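Local coordinates for AT-rich interactive domain-containing protein 4 (Arabidopsis thaliana, PDB 6LQF) that binds DNA through its ARID domain and a methylated histone H3 tail through its PHD finger, and probably regulates transcription, at residues L59-D65 against F92-H98; Y70-V74 against Y122-D128; S139-W145 against A155-C159. One frame throughout, in Å; residues are numbered along the deposited sequence.

Overall arrangement
From the N terminus, the chain first enters the ARID domain. Contact 1 closes the loop from 59-65 to 92-98, joining the hairpin of strands 58-59 and 62-63 to the loop after helix 87-91. Before that loop closes, 70-74 opens contact 2, which ends at 122-128. The two contacts therefore cross along the chain, and the K94–E72 salt bridge joins them directly. Contact 2 ties helix 66-74 to the end of helix 120-124, beside a zinc site. Contact 3 follows in series within the PHD finger, closing a short loop from 139-145 to 155-159 at the hairpin of strands 145-147 and 154-156. Its centre lies about 30 Å from that of contact 1.

Contact 1: residues L59-D65 against F92-H98; sequences LNSKRLD and FSKMRNH. With nucleotides of chain C.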
loop_
_atom_site.group_PDB
_atom_site.type_symbol
_atom_site.label_atom_id
_atom_site.label_comp_id
_atom_site.label_asym_id
_atom_site.label_seq_id
_atom_site.Cartn_x
_atom_site.Cartn_y
_atom_site.Cartn_z
ATOM N N LEU A 59 15.019 7.937 2.346
ATOM C CA LEU A 59 13.847 8.796 2.188
ATOM C C LEU A 59 13.652 9.545 3.509
ATOM O O LEU A 59 13.479 8.918 4.542
ATOM C CB LEU A 59 12.614 7.973 1.876
ATOM C CG LEU A 59 11.343 8.810 1.699
ATOM C CD1 LEU A 59 11.519 9.653 0.482
ATOM C CD2 LEU A 59 10.148 7.914 1.529
ATOM N N ASN A 60 13.638 10.867 3.439
ATOM C CA ASN A 60 13.487 11.738 4.595
ATOM C C ASN A 60 14.479 11.337 5.694
ATOM O O ASN A 60 14.099 11.195 6.842
ATOM C CB ASN A 60 12.047 11.660 5.112
ATOM C CG ASN A 60 11.672 12.811 6.026
ATOM O OD1 ASN A 60 12.278 13.867 5.982
ATOM N ND2 ASN A 60 10.641 12.604 6.874
ATOM N N SER A 61 15.739 11.133 5.291
ATOM C CA SER A 61 16.884 10.819 6.181
ATOM C C SER A 61 16.839 9.481 6.880
ATOM O O SER A 61 17.614 9.293 7.839
ATOM C CB SER A 61 16.995 11.896 7.281
ATOM O OG SER A 61 17.148 13.196 6.717
ATOM N N LYS A 62 15.933 8.575 6.512
ATOM C CA LYS A 62 15.930 7.231 7.054
ATOM C C LYS A 62 15.981 6.226 5.919
ATOM O O LYS A 62 15.574 6.539 4.789
ATOM C CB LYS A 62 14.704 6.988 7.947
ATOM C CG LYS A 62 14.757 7.830 9.215
ATOM C CD LYS A 62 13.544 7.552 10.089
ATOM C CE LYS A 62 13.716 8.298 11.406
ATOM N NZ LYS A 62 12.543 8.111 12.298
ATOM N N ARG A 63 16.472 5.019 6.186
ATOM C CA ARG A 63 16.481 3.980 5.132
ATOM C C ARG A 63 15.062 3.736 4.622
ATOM O O ARG A 63 14.124 3.724 5.395
ATOM C CB ARG A 63 17.080 2.665 5.667
ATOM C CG ARG A 63 17.277 1.605 4.557
ATOM C CD ARG A 63 17.966 0.333 5.149
ATOM N NE ARG A 63 19.127 0.606 6.023
ATOM C CZ ARG A 63 20.372 0.683 5.559
ATOM N NH1 ARG A 63 20.674 0.485 4.276
ATOM N NH2 ARG A 63 21.363 0.924 6.386
ATOM N N LEU A 64 14.890 3.587 3.316
ATOM C CA LEU A 64 13.560 3.387 2.751
ATOM C C LEU A 64 12.837 2.161 3.335
ATOM O O LEU A 64 13.413 1.067 3.334
ATOM C CB LEU A 64 13.740 3.243 1.248
ATOM C CG LEU A 64 12.450 2.988 0.486
ATOM C CD1 LEU A 64 11.558 4.217 0.547
ATOM C CD2 LEU A 64 12.844 2.639 -0.939
ATOM N N ASP A 65 11.603 2.356 3.819
ATOM C CA ASP A 65 10.795 1.297 4.460
ATOM C C ASP A 65 9.943 0.543 3.433
ATOM O O ASP A 65 8.744 0.872 3.195
ATOM C CB ASP A 65 9.902 1.944 5.540
ATOM C CG ASP A 65 8.954 0.969 6.226
ATOM O OD1 ASP A 65 8.992 -0.257 5.975
ATOM O OD2 ASP A 65 8.166 1.476 7.070
ATOM N N PHE A 92 2.817 7.189 2.496
ATOM C CA PHE A 92 3.958 7.771 3.240
ATOM C C PHE A 92 3.684 7.868 4.726
ATOM O O PHE A 92 4.584 7.635 5.524
ATOM C CB PHE A 92 4.313 9.136 2.630
ATOM C CG PHE A 92 5.513 9.837 3.261
ATOM C CD1 PHE A 92 6.738 9.196 3.378
ATOM C CD2 PHE A 92 5.409 11.158 3.662
ATOM C CE1 PHE A 92 7.858 9.880 3.891
ATOM C CE2 PHE A 92 6.500 11.840 4.174
ATOM C CZ PHE A 92 7.727 11.190 4.297
ATOM N N SER A 93 2.462 8.189 5.116
ATOM C CA SER A 93 2.097 8.339 6.530
ATOM C C SER A 93 2.238 7.070 7.352
ATOM O O SER A 93 2.286 7.150 8.592
ATOM C CB SER A 93 0.671 8.890 6.572
ATOM O OG SER A 93 -0.175 7.929 5.957
ATOM N N LYS A 94 2.320 5.907 6.714
ATOM C CA LYS A 94 2.434 4.618 7.395
ATOM C C LYS A 94 3.849 4.087 7.380
ATOM O O LYS A 94 4.123 2.987 7.913
ATOM C CB LYS A 94 1.565 3.569 6.724
ATOM C CG LYS A 94 0.084 3.845 6.731
ATOM C CD LYS A 94 -0.408 3.958 8.151
ATOM C CE LYS A 94 -0.450 2.605 8.810
ATOM N NZ LYS A 94 -1.396 1.722 8.099
ATOM N N MET A 95 4.743 4.786 6.676
ATOM C CA MET A 95 6.141 4.371 6.616
ATOM C C MET A 95 6.989 4.930 7.712
ATOM O O MET A 95 6.717 6.022 8.206
ATOM C CB MET A 95 6.749 4.802 5.287
ATOM C CG MET A 95 6.035 4.159 4.142
ATOM S SD MET A 95 6.512 4.741 2.485
ATOM C CE MET A 95 8.269 4.234 2.436
ATOM N N ARG A 96 8.054 4.208 8.064
ATOM C CA ARG A 96 8.984 4.745 9.081
ATOM C C ARG A 96 9.596 6.072 8.648
ATOM O O ARG A 96 10.034 6.862 9.525
ATOM C CB ARG A 96 10.131 3.767 9.378
ATOM C CG ARG A 96 9.683 2.554 10.092
ATOM C CD ARG A 96 10.965 1.815 10.572
ATOM N NE ARG A 96 11.690 1.168 9.490
ATOM C CZ ARG A 96 11.475 -0.098 9.145
ATOM N NH1 ARG A 96 10.546 -0.802 9.781
ATOM N NH2 ARG A 96 12.149 -0.661 8.163
ATOM N N ASN A 97 9.605 6.338 7.333
ATOM C CA ASN A 97 10.216 7.553 6.793
ATOM C C ASN A 97 9.397 8.806 7.074
ATOM O O ASN A 97 9.901 9.924 6.917
ATOM C CB ASN A 97 10.434 7.373 5.291
ATOM C CG ASN A 97 11.181 6.117 5.006
ATOM O OD1 ASN A 97 10.601 5.048 4.867
ATOM N ND2 ASN A 97 12.511 6.220 4.997
ATOM N N HIS A 98 8.127 8.648 7.467
ATOM C CA HIS A 98 7.327 9.805 7.771
ATOM C C HIS A 98 7.790 10.557 9.004
ATOM O O HIS A 98 8.149 9.936 10.019
ATOM C CB HIS A 98 5.873 9.348 7.973
ATOM C CG HIS A 98 4.953 10.444 8.393
ATOM N ND1 HIS A 98 4.420 11.366 7.517
ATOM C CD2 HIS A 98 4.448 10.735 9.614
ATOM C CE1 HIS A 98 3.597 12.171 8.175
ATOM N NE2 HIS A 98 3.607 11.816 9.448
ATOM P P DA C 4 16.018 12.676 1.598
ATOM O OP1 DA C 4 16.464 12.326 2.895
ATOM O OP2 DA C 4 14.811 12.109 1.065
ATOM O "O5'" DA C 4 15.787 14.236 1.541
ATOM C "C5'" DA C 4 16.796 15.119 2.007
ATOM C "C4'" DA C 4 16.394 16.561 1.797
ATOM O "O4'" DA C 4 16.467 16.906 0.405
ATOM C "C3'" DA C 4 14.996 16.949 2.253
ATOM O "O3'" DA C 4 15.156 18.260 2.772
ATOM C "C2'" DA C 4 14.202 16.979 0.966
ATOM C "C1'" DA C 4 15.229 17.431 -0.034
ATOM N N9 DA C 4 15.044 16.968 -1.393
ATOM C C8 DA C 4 14.632 15.737 -1.820
ATOM N N7 DA C 4 14.676 15.585 -3.115
ATOM C C5 DA C 4 15.154 16.800 -3.574
ATOM C C6 DA C 4 15.405 17.286 -4.856
ATOM N N6 DA C 4 15.219 16.575 -5.964
ATOM N N1 DA C 4 15.882 18.541 -4.967
ATOM C C2 DA C 4 16.057 19.258 -3.857
ATOM N N3 DA C 4 15.861 18.913 -2.598
ATOM C C4 DA C 4 15.408 17.653 -2.521
HETATM O O HOH W 1 10.782 9.425 10.491
HETATM O O HOH W 2 13.368 2.597 7.683
#
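The side-chain amide of N97 reaches into the 59-65 segment and is held at both ends. Its ND2 donates to L59 O at 2.9 Å and to R63 O at 3.0 Å. The first donor lies 17° out of the L59 carbonyl plane; the second sits well above that of R63. N97 OD1 accepts from D65 N at 3.1 Å, in the carbonyl plane and on a lone pair. These three bonds fix the rotation of the amide and satisfy a buried polar group. In return, N60 ND2 gives a 2.8 Å bond to N97 O, and the same nitrogen also reaches T99.

D65 OD2 takes R96 N at 2.9 Å on its anti lone pair. The D65 carboxylate lies flat over one face of the R96 guanidinium, with the planes 10° apart. The salt bridge, D65 OD1 to R96 NH2 at 3.9 Å, is long and made by charge alone, since no N-H points at the oxygen. D65 also bonds N68 and caps helix 66-74, while R96 has a second partner in E26. One water links R63 O to R96 NE. Another joins K62 NZ to R96 O and H98 O.

Beneath the polar layer, L59 CD2 meets F92 CE1 at 3.8 Å. The chain of M95 bends at chi3 (63°), bringing its CE to L64 CD1 at 3.8 Å. L59, F92 and M95 also pack on L111 of helix 107-118.

On the DNA side, the backbone N-H groups of N60 and S61 bind OP2 and OP1 of the deoxyadenosine nucleotide DA4 of chain C. L59-K62 is a type I' turn joining two short antiparallel strands, a beta hairpin. Here, in the ARID domain, its turn holds one phosphate of the DNA.

Contact 2: residues Y70-V74 against Y122-D128; sequences YREVV and YEYAHDD. With ZN (zinc ion), chain E.
V74 and D128 bring the two backbones closest, with their CA atoms 6.3 Å apart. The 70-74 segment is the last part of helix 66-74. The other segment leaves helix 120-124 and folds back through 125-128, so residues from both its helical part and its loop face Y70. The V74 backbone also bonds to that of D130.

Y70 buries more area than any other residue here. With CG anti to the backbone N (chi1 -175°), its ring extends across to the second segment. The hydroxyl donates to D128 OD2 at 2.6 Å, on the anti lone pair of that oxygen. The carboxylate stands almost perpendicular to the ring, and D128 OD1 holds R18 in a salt bridge. A water donates to Y70 OH and E123 O and accepts from D128 N, closing a second bridge.

Y122 presents its edge to the face of Y70 in an offset edge-to-face pair, with the planes at 80°. In the ARID domain the pair packs helix 66-74 against helix 120-124, whose end leads into a zinc site. H126 NE2 binds the zinc ion at 2.0 Å, and H14, C16 and D32 complete the site. H126 ND1 donates to Y122 O at 2.8 Å, nearly in the imidazole plane, which orients the ring for the metal. The hydroxyl of Y122 bonds D32, another zinc ligand.

V74 CG1 lies against E123 CG at 4.1 Å, and V74 CG2 touches D128 O.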
loop_
_atom_site.group_PDB
_atom_site.type_symbol
_atom_site.label_atom_id
_atom_site.label_comp_id
_atom_site.label_asym_id
_atom_site.label_seq_id
_atom_site.Cartn_x
_atom_site.Cartn_y
_atom_site.Cartn_z
ATOM N N TYR A 70 5.089 -1.486 0.502
ATOM C CA TYR A 70 4.447 -2.611 -0.194
ATOM C C TYR A 70 3.068 -2.897 0.372
ATOM O O TYR A 70 2.115 -2.986 -0.390
ATOM C CB TYR A 70 5.309 -3.857 -0.078
ATOM C CG TYR A 70 4.760 -5.024 -0.876
ATOM C CD1 TYR A 70 4.874 -5.044 -2.281
ATOM C CD2 TYR A 70 4.210 -6.136 -0.227
ATOM C CE1 TYR A 70 4.427 -6.123 -2.995
ATOM C CE2 TYR A 70 3.743 -7.244 -0.956
ATOM C CZ TYR A 70 3.902 -7.234 -2.332
ATOM O OH TYR A 70 3.456 -8.331 -3.062
ATOM N N ARG A 71 2.957 -2.989 1.710
ATOM C CA ARG A 71 1.650 -3.341 2.327
ATOM C C ARG A 71 0.585 -2.303 1.983
ATOM O O ARG A 71 -0.568 -2.675 1.662
ATOM C CB ARG A 71 1.782 -3.486 3.831
ATOM C CG ARG A 71 2.611 -4.730 4.165
ATOM C CD ARG A 71 2.521 -5.175 5.578
ATOM N NE ARG A 71 2.960 -4.154 6.491
ATOM C CZ ARG A 71 2.892 -4.291 7.816
ATOM N NH1 ARG A 71 2.376 -5.404 8.342
ATOM N NH2 ARG A 71 3.327 -3.322 8.615
ATOM N N GLU A 72 0.962 -1.025 2.005
ATOM C CA GLU A 72 -0.046 -0.004 1.765
ATOM C C GLU A 72 -0.509 -0.005 0.308
ATOM O O GLU A 72 -1.695 0.262 -0.006
ATOM C CB GLU A 72 0.473 1.377 2.129
ATOM C CG GLU A 72 0.685 1.554 3.640
ATOM C CD GLU A 72 -0.532 1.146 4.504
ATOM O OE1 GLU A 72 -1.684 1.446 4.113
ATOM O OE2 GLU A 72 -0.367 0.534 5.609
ATOM N N VAL A 73 0.363 -0.330 -0.614
ATOM C CA VAL A 73 -0.005 -0.321 -2.031
ATOM C C VAL A 73 -0.779 -1.570 -2.411
ATOM O O VAL A 73 -1.842 -1.444 -3.090
ATOM C CB VAL A 73 1.248 -0.189 -2.929
ATOM C CG1 VAL A 73 0.888 -0.449 -4.428
ATOM C CG2 VAL A 73 1.807 1.219 -2.765
ATOM N N VAL A 74 -0.365 -2.745 -1.918
ATOM C CA VAL A 74 -1.077 -3.934 -2.401
ATOM C C VAL A 74 -2.455 -4.011 -1.727
ATOM O O VAL A 74 -3.399 -4.545 -2.320
ATOM C CB VAL A 74 -0.315 -5.236 -2.231
ATOM C CG1 VAL A 74 0.992 -5.123 -3.039
ATOM C CG2 VAL A 74 0.015 -5.534 -0.739
ATOM N N TYR A 122 8.129 -7.756 -8.145
ATOM C CA TYR A 122 7.775 -8.601 -6.981
ATOM C C TYR A 122 6.277 -8.715 -6.797
ATOM O O TYR A 122 5.752 -9.807 -6.577
ATOM C CB TYR A 122 8.438 -8.052 -5.722
ATOM C CG TYR A 122 8.253 -8.928 -4.484
ATOM C CD1 TYR A 122 7.103 -8.792 -3.664
ATOM C CD2 TYR A 122 9.234 -9.850 -4.125
ATOM C CE1 TYR A 122 6.920 -9.580 -2.581
ATOM C CE2 TYR A 122 9.084 -10.653 -3.000
ATOM C CZ TYR A 122 7.930 -10.514 -2.254
ATOM O OH TYR A 122 7.751 -11.311 -1.151
ATOM N N GLU A 123 5.587 -7.583 -6.909
ATOM C CA GLU A 123 4.110 -7.599 -6.763
ATOM C C GLU A 123 3.479 -8.558 -7.783
ATOM O O GLU A 123 2.627 -9.375 -7.420
ATOM C CB GLU A 123 3.537 -6.197 -6.964
ATOM C CG GLU A 123 1.986 -6.171 -6.856
ATOM C CD GLU A 123 1.383 -4.878 -7.486
ATOM O OE1 GLU A 123 1.768 -3.751 -7.095
ATOM O OE2 GLU A 123 0.525 -4.987 -8.380
ATOM N N TYR A 124 3.916 -8.451 -9.045
ATOM C CA TYR A 124 3.342 -9.321 -10.078
ATOM C C TYR A 124 3.624 -10.820 -9.791
ATOM O O TYR A 124 2.838 -11.701 -10.143
ATOM C CB TYR A 124 3.900 -8.967 -11.449
ATOM C CG TYR A 124 3.598 -7.563 -11.985
ATOM C CD1 TYR A 124 2.542 -6.800 -11.506
ATOM C CD2 TYR A 124 4.442 -6.987 -12.938
ATOM C CE1 TYR A 124 2.286 -5.510 -12.035
ATOM C CE2 TYR A 124 4.208 -5.725 -13.449
ATOM C CZ TYR A 124 3.144 -4.984 -12.999
ATOM O OH TYR A 124 2.987 -3.721 -13.559
ATOM N N ALA A 125 4.774 -11.104 -9.176
ATOM C CA ALA A 125 5.123 -12.511 -8.909
ATOM C C ALA A 125 4.571 -13.075 -7.600
ATOM O O ALA A 125 4.887 -14.214 -7.234
ATOM C CB ALA A 125 6.634 -12.684 -8.909
ATOM N N HIS A 126 3.765 -12.297 -6.882
ATOM C CA HIS A 126 3.173 -12.788 -5.631
ATOM C C HIS A 126 1.663 -12.604 -5.656
ATOM O O HIS A 126 1.128 -12.135 -6.670
ATOM C CB HIS A 126 3.824 -12.105 -4.431
ATOM C CG HIS A 126 5.233 -12.536 -4.238
ATOM N ND1 HIS A 126 6.271 -12.023 -4.994
ATOM C CD2 HIS A 126 5.773 -13.499 -3.449
ATOM C CE1 HIS A 126 7.396 -12.640 -4.660
ATOM N NE2 HIS A 126 7.118 -13.545 -3.740
ATOM N N ASP A 127 0.990 -13.038 -4.597
ATOM C CA ASP A 127 -0.483 -13.007 -4.585
ATOM C C ASP A 127 -0.963 -12.220 -3.399
ATOM O O ASP A 127 -1.821 -12.673 -2.629
ATOM C CB ASP A 127 -1.040 -14.421 -4.568
ATOM C CG ASP A 127 -0.668 -15.190 -5.810
ATOM O OD1 ASP A 127 -0.986 -14.714 -6.927
ATOM O OD2 ASP A 127 -0.020 -16.251 -5.663
ATOM N N ASP A 128 -0.436 -11.013 -3.269
ATOM C CA ASP A 128 -0.688 -10.195 -2.115
ATOM C C ASP A 128 -1.682 -9.070 -2.345
ATOM O O ASP A 128 -2.009 -8.346 -1.391
ATOM C CB ASP A 128 0.619 -9.585 -1.641
ATOM C CG ASP A 128 1.673 -10.634 -1.351
ATOM O OD1 ASP A 128 1.322 -11.700 -0.796
ATOM O OD2 ASP A 128 2.841 -10.364 -1.629
HETATM ZN ZN ZN E . 8.454 -14.818 -2.872
HETATM O O HOH W 3 1.487 -9.332 -4.884
#

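Contact 3: residues S139-W145 against A155-C159; sequences SSTAGDW and AHFGC. With ZN (zinc ion), chain G.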
loop_
_atom_site.group_PDB
_atom_site.type_symbol
_atom_site.label_atom_id
_atom_site.label_comp_id
_atom_site.label_asym_id
_atom_site.label_seq_id
_atom_site.Cartn_x
_atom_site.Cartn_y
_atom_site.Cartn_z
ATOM N N SER A 139 -19.899 -6.241 -5.889
ATOM C CA SER A 139 -19.163 -6.224 -7.154
ATOM C C SER A 139 -17.838 -5.476 -7.002
ATOM O O SER A 139 -17.601 -4.829 -5.967
ATOM C CB SER A 139 -20.002 -5.560 -8.241
ATOM O OG SER A 139 -19.725 -4.166 -8.306
ATOM N N SER A 140 -17.002 -5.543 -8.043
ATOM C CA SER A 140 -15.694 -4.880 -8.025
ATOM C C SER A 140 -15.599 -3.688 -8.966
ATOM O O SER A 140 -14.482 -3.311 -9.375
ATOM C CB SER A 140 -14.601 -5.870 -8.386
ATOM O OG SER A 140 -14.392 -6.778 -7.325
ATOM N N THR A 141 -16.748 -3.121 -9.312
ATOM C CA THR A 141 -16.852 -2.010 -10.260
ATOM C C THR A 141 -15.866 -0.884 -9.985
ATOM O O THR A 141 -15.574 -0.566 -8.825
ATOM C CB THR A 141 -18.294 -1.415 -10.245
ATOM O OG1 THR A 141 -19.245 -2.485 -10.229
ATOM C CG2 THR A 141 -18.552 -0.536 -11.465
ATOM N N ALA A 142 -15.362 -0.260 -11.044
ATOM C CA ALA A 142 -14.399 0.821 -10.901
ATOM C C ALA A 142 -15.047 2.035 -10.248
ATOM O O ALA A 142 -16.248 2.291 -10.449
ATOM C CB ALA A 142 -13.839 1.193 -12.268
ATOM N N GLY A 143 -14.298 2.766 -9.424
ATOM C CA GLY A 143 -14.879 3.916 -8.778
ATOM C C GLY A 143 -14.124 4.259 -7.506
ATOM O O GLY A 143 -13.025 3.784 -7.271
ATOM N N ASP A 144 -14.731 5.142 -6.705
ATOM C CA ASP A 144 -14.160 5.543 -5.431
ATOM C C ASP A 144 -14.561 4.591 -4.334
ATOM O O ASP A 144 -15.741 4.311 -4.194
ATOM C CB ASP A 144 -14.601 6.949 -5.057
ATOM C CG ASP A 144 -14.117 8.010 -6.047
ATOM O OD1 ASP A 144 -13.116 7.794 -6.778
ATOM O OD2 ASP A 144 -14.739 9.097 -6.052
ATOM N N TRP A 145 -13.604 4.165 -3.505
ATOM C CA TRP A 145 -13.875 3.263 -2.393
ATOM C C TRP A 145 -13.385 3.822 -1.079
ATOM O O TRP A 145 -12.335 4.492 -1.019
ATOM C CB TRP A 145 -13.135 1.941 -2.576
ATOM C CG TRP A 145 -13.316 1.158 -3.852
ATOM C CD1 TRP A 145 -12.879 1.482 -5.125
ATOM C CD2 TRP A 145 -13.901 -0.155 -3.951
ATOM N NE1 TRP A 145 -13.168 0.448 -5.981
ATOM C CE2 TRP A 145 -13.782 -0.569 -5.288
ATOM C CE3 TRP A 145 -14.444 -1.037 -2.999
ATOM C CZ2 TRP A 145 -14.238 -1.824 -5.722
ATOM C CZ3 TRP A 145 -14.905 -2.274 -3.419
ATOM C CH2 TRP A 145 -14.787 -2.664 -4.777
ATOM N N ALA A 155 -16.019 -0.587 0.712
ATOM C CA ALA A 155 -17.287 -0.188 0.101
ATOM C C ALA A 155 -17.076 0.855 -0.981
ATOM O O ALA A 155 -16.251 1.766 -0.840
ATOM C CB ALA A 155 -18.233 0.363 1.167
ATOM N N HIS A 156 -17.813 0.774 -2.081
ATOM C CA HIS A 156 -17.878 1.947 -2.926
ATOM C C HIS A 156 -18.499 3.108 -2.190
ATOM O O HIS A 156 -19.599 2.971 -1.614
ATOM C CB HIS A 156 -18.804 1.732 -4.139
ATOM C CG HIS A 156 -18.318 0.712 -5.106
ATOM N ND1 HIS A 156 -18.952 -0.496 -5.293
ATOM C CD2 HIS A 156 -17.206 0.675 -5.902
ATOM C CE1 HIS A 156 -18.338 -1.180 -6.250
ATOM N NE2 HIS A 156 -17.246 -0.510 -6.597
ATOM N N PHE A 157 -17.917 4.280 -2.304
ATOM C CA PHE A 157 -18.490 5.464 -1.685
ATOM C C PHE A 157 -19.905 5.695 -2.191
ATOM O O PHE A 157 -20.808 6.043 -1.400
ATOM C CB PHE A 157 -17.593 6.664 -1.990
ATOM C CG PHE A 157 -17.928 7.877 -1.196
ATOM C CD1 PHE A 157 -17.699 7.896 0.166
ATOM C CD2 PHE A 157 -18.415 9.019 -1.819
ATOM C CE1 PHE A 157 -18.005 9.034 0.923
ATOM C CE2 PHE A 157 -18.728 10.163 -1.071
ATOM C CZ PHE A 157 -18.515 10.160 0.300
ATOM N N GLY A 158 -20.078 5.443 -3.494
ATOM C CA GLY A 158 -21.368 5.621 -4.186
ATOM C C GLY A 158 -22.433 4.658 -3.747
ATOM O O GLY A 158 -23.636 4.904 -3.997
ATOM N N CYS A 159 -22.065 3.566 -3.100
ATOM C CA CYS A 159 -23.086 2.590 -2.664
ATOM C C CYS A 159 -23.618 2.915 -1.261
ATOM O O CYS A 159 -24.513 2.242 -0.755
ATOM C CB CYS A 159 -22.547 1.149 -2.697
ATOM S SG CYS A 159 -22.412 0.406 -4.371
HETATM ZN ZN ZN G . -20.714 -1.114 -4.349
HETATM O O HOH W 4 -18.015 4.859 -5.601
#
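W145 and H156 form the tight part of this contact. They make an antiparallel non-hydrogen-bonded pair, with CA atoms 4.2 Å apart. Their side chains run alongside each other and point the same way. H156 CD2 sits 3.7 Å above the indole plane, over its centre. NE2 of H156 comes to 3.4 Å from CZ2 of W145. The imidazole and the six-membered ring of W145 meet obliquely, with planes 38° apart.

The imidazole is gripped at both nitrogens. ND1 binds the zinc ion at 2.1 Å, and NE2 donates to T141 O at 2.8 Å. That oxygen lies near the imidazole plane, and the bond is somewhat bent, with an N-H...O angle of 151°. With CG anti to the carbonyl carbon (chi1 -66°), the H156 ring lies between the metal, the T141 carbonyl and the indole. C159 SG adds another zinc bond at 2.3 Å, and C134 and C137 complete the site.

The D144-F157 side has little side-chain packing. One good backbone bond holds it, F157 N to D144 O at 2.9 Å. Beyond CB the F157 side chain turns away and meets Y171. A water bridges D144 O and G158 N on the solvent side. T141, also exposed, bonds its OG1 to S139 OG, within its own segment.

The 139-145 segment also receives the bound peptide. G143 and W145 make backbone bonds to it, D144 OD1 and W145 NE1 hold polar side chains, and W145 packs on a modified one, consistent with methyl-lysine recognition by a PHD finger. The chemistry couples two tasks. H156 uses one nitrogen for zinc and the other to hold the T141 carbonyl, while its ring backs the tryptophan that touches the peptide.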